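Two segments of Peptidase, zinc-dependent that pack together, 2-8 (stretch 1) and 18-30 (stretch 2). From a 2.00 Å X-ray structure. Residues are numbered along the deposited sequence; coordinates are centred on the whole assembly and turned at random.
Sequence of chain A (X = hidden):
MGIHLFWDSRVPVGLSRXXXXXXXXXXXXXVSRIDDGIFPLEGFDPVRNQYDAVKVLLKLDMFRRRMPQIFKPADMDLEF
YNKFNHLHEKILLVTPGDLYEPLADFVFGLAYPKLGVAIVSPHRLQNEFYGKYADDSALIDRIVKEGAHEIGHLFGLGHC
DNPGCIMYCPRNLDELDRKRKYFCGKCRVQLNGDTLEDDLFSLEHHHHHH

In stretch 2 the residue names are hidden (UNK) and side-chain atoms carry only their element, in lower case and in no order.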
# COMPACT_ATOMS: atom_id res chain seq x y z
N GLY A 2 -11.26 0.20 -9.52
CA GLY A 2 -11.07 1.36 -8.67
C GLY A 2 -9.88 1.10 -7.76
O GLY A 2 -9.43 -0.04 -7.62
N ILE A 3 -9.38 2.15 -7.13
CA ILE A 3 -8.26 2.02 -6.20
C ILE A 3 -8.67 2.61 -4.86
O ILE A 3 -9.08 3.77 -4.79
CB ILE A 3 -6.99 2.72 -6.71
CG1 ILE A 3 -6.55 2.12 -8.04
CG2 ILE A 3 -5.86 2.59 -5.70
CD1 ILE A 3 -5.42 2.88 -8.66
N HIS A 4 -8.57 1.79 -3.81
CA HIS A 4 -9.04 2.16 -2.49
C HIS A 4 -7.89 2.18 -1.49
O HIS A 4 -7.21 1.17 -1.29
CB HIS A 4 -10.11 1.16 -2.02
CG HIS A 4 -11.22 0.96 -3.01
ND1 HIS A 4 -12.46 1.55 -2.88
CD2 HIS A 4 -11.28 0.20 -4.13
CE1 HIS A 4 -13.23 1.19 -3.89
NE2 HIS A 4 -12.54 0.37 -4.66
N LEU A 5 -7.66 3.34 -0.87
CA LEU A 5 -6.64 3.47 0.16
C LEU A 5 -7.33 3.16 1.49
O LEU A 5 -8.13 3.98 1.98
CB LEU A 5 -6.08 4.89 0.20
CG LEU A 5 -5.00 5.15 1.25
CD1 LEU A 5 -3.76 4.35 0.93
CD2 LEU A 5 -4.65 6.65 1.35
N PHE A 6 -7.07 1.98 2.05
CA PHE A 6 -7.60 1.65 3.35
C PHE A 6 -6.61 2.09 4.42
O PHE A 6 -5.65 1.37 4.74
CB PHE A 6 -7.90 0.14 3.51
CG PHE A 6 -8.65 -0.18 4.79
CD1 PHE A 6 -9.73 -1.05 4.79
CD2 PHE A 6 -8.29 0.43 5.99
CE1 PHE A 6 -10.43 -1.31 5.97
CE2 PHE A 6 -8.99 0.18 7.17
CZ PHE A 6 -10.05 -0.69 7.16
N TRP A 7 -6.89 3.26 5.00
CA TRP A 7 -6.00 3.91 5.96
C TRP A 7 -6.37 3.52 7.40
O TRP A 7 -7.36 4.01 7.94
CB TRP A 7 -6.08 5.43 5.76
CG TRP A 7 -5.12 6.22 6.63
CD1 TRP A 7 -5.30 6.60 7.93
CD2 TRP A 7 -3.84 6.73 6.23
NE1 TRP A 7 -4.20 7.31 8.37
CE2 TRP A 7 -3.30 7.40 7.34
CE3 TRP A 7 -3.10 6.67 5.05
CZ2 TRP A 7 -2.04 8.02 7.29
CZ3 TRP A 7 -1.85 7.28 5.01
CH2 TRP A 7 -1.33 7.94 6.12
N ASP A 8 -5.58 2.64 8.02
CA ASP A 8 -5.81 2.23 9.41
C ASP A 8 -5.70 3.47 10.30
O ASP A 8 -4.65 4.11 10.36
CB ASP A 8 -4.79 1.17 9.82
CG ASP A 8 -5.07 0.57 11.18
OD1 ASP A 8 -5.11 1.32 12.18
OD2 ASP A 8 -5.24 -0.67 11.27
N UNK A 18 -3.76 13.95 2.20
CA UNK A 18 -2.62 14.24 1.33
C UNK A 18 -2.07 12.99 0.66
O UNK A 18 -1.78 13.00 -0.53
c UNK A 18 -1.57 14.83 2.29
c UNK A 18 -2.32 15.28 3.46
c UNK A 18 -3.51 14.36 3.60
N UNK A 19 -1.91 11.91 1.43
CA UNK A 19 -1.43 10.66 0.84
C UNK A 19 -2.35 10.17 -0.29
O UNK A 19 -1.89 9.81 -1.38
c UNK A 19 -1.27 9.57 1.90
c UNK A 19 -0.09 9.90 2.81
c UNK A 19 -1.08 8.20 1.21
N UNK A 20 -3.64 10.16 -0.02
CA UNK A 20 -4.63 9.84 -1.03
C UNK A 20 -4.46 10.70 -2.30
O UNK A 20 -4.52 10.20 -3.41
c UNK A 20 -6.03 10.08 -0.45
o UNK A 20 -7.01 9.82 -1.43
N UNK A 21 -4.26 12.01 -2.12
CA UNK A 21 -4.24 12.93 -3.26
C UNK A 21 -2.97 12.81 -4.09
O UNK A 21 -3.03 12.89 -5.32
o UNK A 21 -5.11 16.72 -1.52
c UNK A 21 -4.47 14.38 -2.80
c UNK A 21 -5.88 14.58 -2.24
o UNK A 21 -7.13 16.08 -0.89
c UNK A 21 -6.05 15.89 -1.50
N UNK A 22 -1.84 12.60 -3.43
CA UNK A 22 -0.56 12.41 -4.11
C UNK A 22 -0.44 11.02 -4.76
O UNK A 22 0.22 10.86 -5.79
o UNK A 22 2.97 13.58 -2.23
c UNK A 22 0.61 13.94 -2.45
c UNK A 22 2.00 14.32 -1.94
o UNK A 22 2.13 15.36 -1.28
c UNK A 22 0.59 12.60 -3.13
N UNK A 23 -1.05 10.01 -4.14
CA UNK A 23 -1.10 8.69 -4.74
C UNK A 23 -1.88 8.84 -6.02
O UNK A 23 -1.48 8.33 -7.07
c UNK A 23 -0.92 6.95 -2.78
c UNK A 23 -1.76 5.94 -2.00
c UNK A 23 -1.78 7.67 -3.83
c UNK A 23 0.26 6.26 -3.47
N UNK A 24 -3.01 9.55 -5.96
CA UNK A 24 -3.83 9.73 -7.15
C UNK A 24 -3.08 10.48 -8.26
O UNK A 24 -3.21 10.15 -9.43
c UNK A 24 -5.12 10.45 -6.81
o UNK A 24 -5.80 10.81 -8.00
N UNK A 25 -2.29 11.50 -7.90
CA UNK A 25 -1.56 12.28 -8.89
C UNK A 25 -0.45 11.48 -9.56
O UNK A 25 -0.31 11.52 -10.76
c UNK A 25 -1.00 13.56 -8.29
N UNK A 26 0.32 10.75 -8.76
CA UNK A 26 1.47 10.02 -9.28
C UNK A 26 1.03 8.80 -10.12
O UNK A 26 1.67 8.47 -11.12
c UNK A 26 2.48 9.64 -8.15
c UNK A 26 1.90 8.59 -7.19
c UNK A 26 3.79 9.15 -8.75
N UNK A 27 -0.07 8.17 -9.73
CA UNK A 27 -0.65 7.06 -10.47
C UNK A 27 -1.48 7.56 -11.67
O UNK A 27 -1.70 6.82 -12.64
c UNK A 27 -1.86 5.02 -7.35
c UNK A 27 -0.84 5.46 -8.41
c UNK A 27 -0.06 4.25 -8.92
c UNK A 27 -1.53 6.22 -9.54
N UNK A 28 -1.93 8.81 -11.60
CA UNK A 28 -2.81 9.37 -12.62
C UNK A 28 -4.10 8.56 -12.67
O UNK A 28 -4.56 8.20 -13.75
c UNK A 28 -0.32 10.37 -15.48
c UNK A 28 -2.13 9.38 -14.00
o UNK A 28 -0.34 9.28 -16.09
o UNK A 28 0.38 11.33 -15.86
c UNK A 28 -1.18 10.54 -14.22
N UNK A 29 -4.65 8.29 -11.49
CA UNK A 29 -5.86 7.48 -11.32
C UNK A 29 -6.59 7.92 -10.05
O UNK A 29 -5.96 8.27 -9.06
c UNK A 29 -4.66 5.40 -12.34
c UNK A 29 -5.50 5.99 -11.19
se UNK A 29 -4.44 3.43 -12.22
c UNK A 29 -3.14 3.33 -10.78
N UNK A 30 -7.93 7.90 -10.08
CA UNK A 30 -8.71 8.28 -8.89
C UNK A 30 -8.48 7.27 -7.78
O UNK A 30 -8.40 6.08 -8.04
c UNK A 30 -10.11 7.21 -10.50
c UNK A 30 -10.15 8.18 -9.37
c UNK A 30 -8.79 7.44 -11.19
O HOH W 1 -10.78 4.53 -7.94

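Position 18 has three side-chain carbons that close a ring onto the backbone N. It lies beyond the reach of stretch 1. This is Pro18.

Position 19 has one carbon carrying two more, and its CA-to-CB bond points toward stretch 1. One branch tip lies 3.9 Å from Leu5 CD2; the other lies 3.8 Å from Trp7 CZ3. The fork at the first carbon makes it Val19, with chi1 in the t well.

Position 20 has one carbon and one oxygen. Its CB is 4.1 Å from Leu5 CD2, and its backbone N is 3.9 Å from the same atom. This is Ser20.

Positions 21 and 22 each have three carbons, the third carrying two oxygens. Neither reaches stretch 1. A carboxylate on a chain of this length is glutamate: Glu21 and Glu22.

Position 23 has four carbons, forked at the second. One terminal carbon lies 3.9 Å from Leu5 CD1. This is Leu23.

Position 24 has one carbon and one oxygen, and the oxygen donates a hydrogen bond to the backbone O of position 29 at 2.8 Å. It is Ser24.

Position 25 has a single carbon, is exposed, and is Ala25.

Position 26 has one carbon carrying two others. It is out of reach of stretch 1 and touches a crystal neighbour. This is Val26.

Position 27 again has four carbons forked at the second. A terminal carbon lies 4.4 Å from Ile3 CD1. This is Leu27, the last residue of the helix.

Position 28 has three carbons, the third carrying two oxygens. Its phi is positive, so the chain leaves helical geometry here. It is Glu28.

Position 29 has two carbons, a selenium and a last carbon, unbranched. That last carbon is 3.1 Å from Ile3 CD1, a very short apolar approach. The selenium identifies selenomethionine, Met29.

Position 30 has three carbons closing a ring onto N. Its backbone O is 3.9 Å from Ile3 CB. This is Pro30.

The contact is apolar, with no direct hydrogen bond between the stretches. Strand 3-7 and helix 18-27 run nearly antiparallel, at 153°, with axes 9.9 Å apart at closest approach. Ile3, Leu5 and Trp7 point toward stretch 2, as alternate strand residues can. Val19, Leu23 and Leu27 meet them at four-residue steps along one side of the helix. Beyond the helix, Met29 adds its side chain against Ile3. One water joins the backbones: Ile3 N donates to it at 2.9 Å, and it donates to Pro30 O at 2.8 Å.

Stretch 2, residues 18-30: PVSEELSAVLEMP
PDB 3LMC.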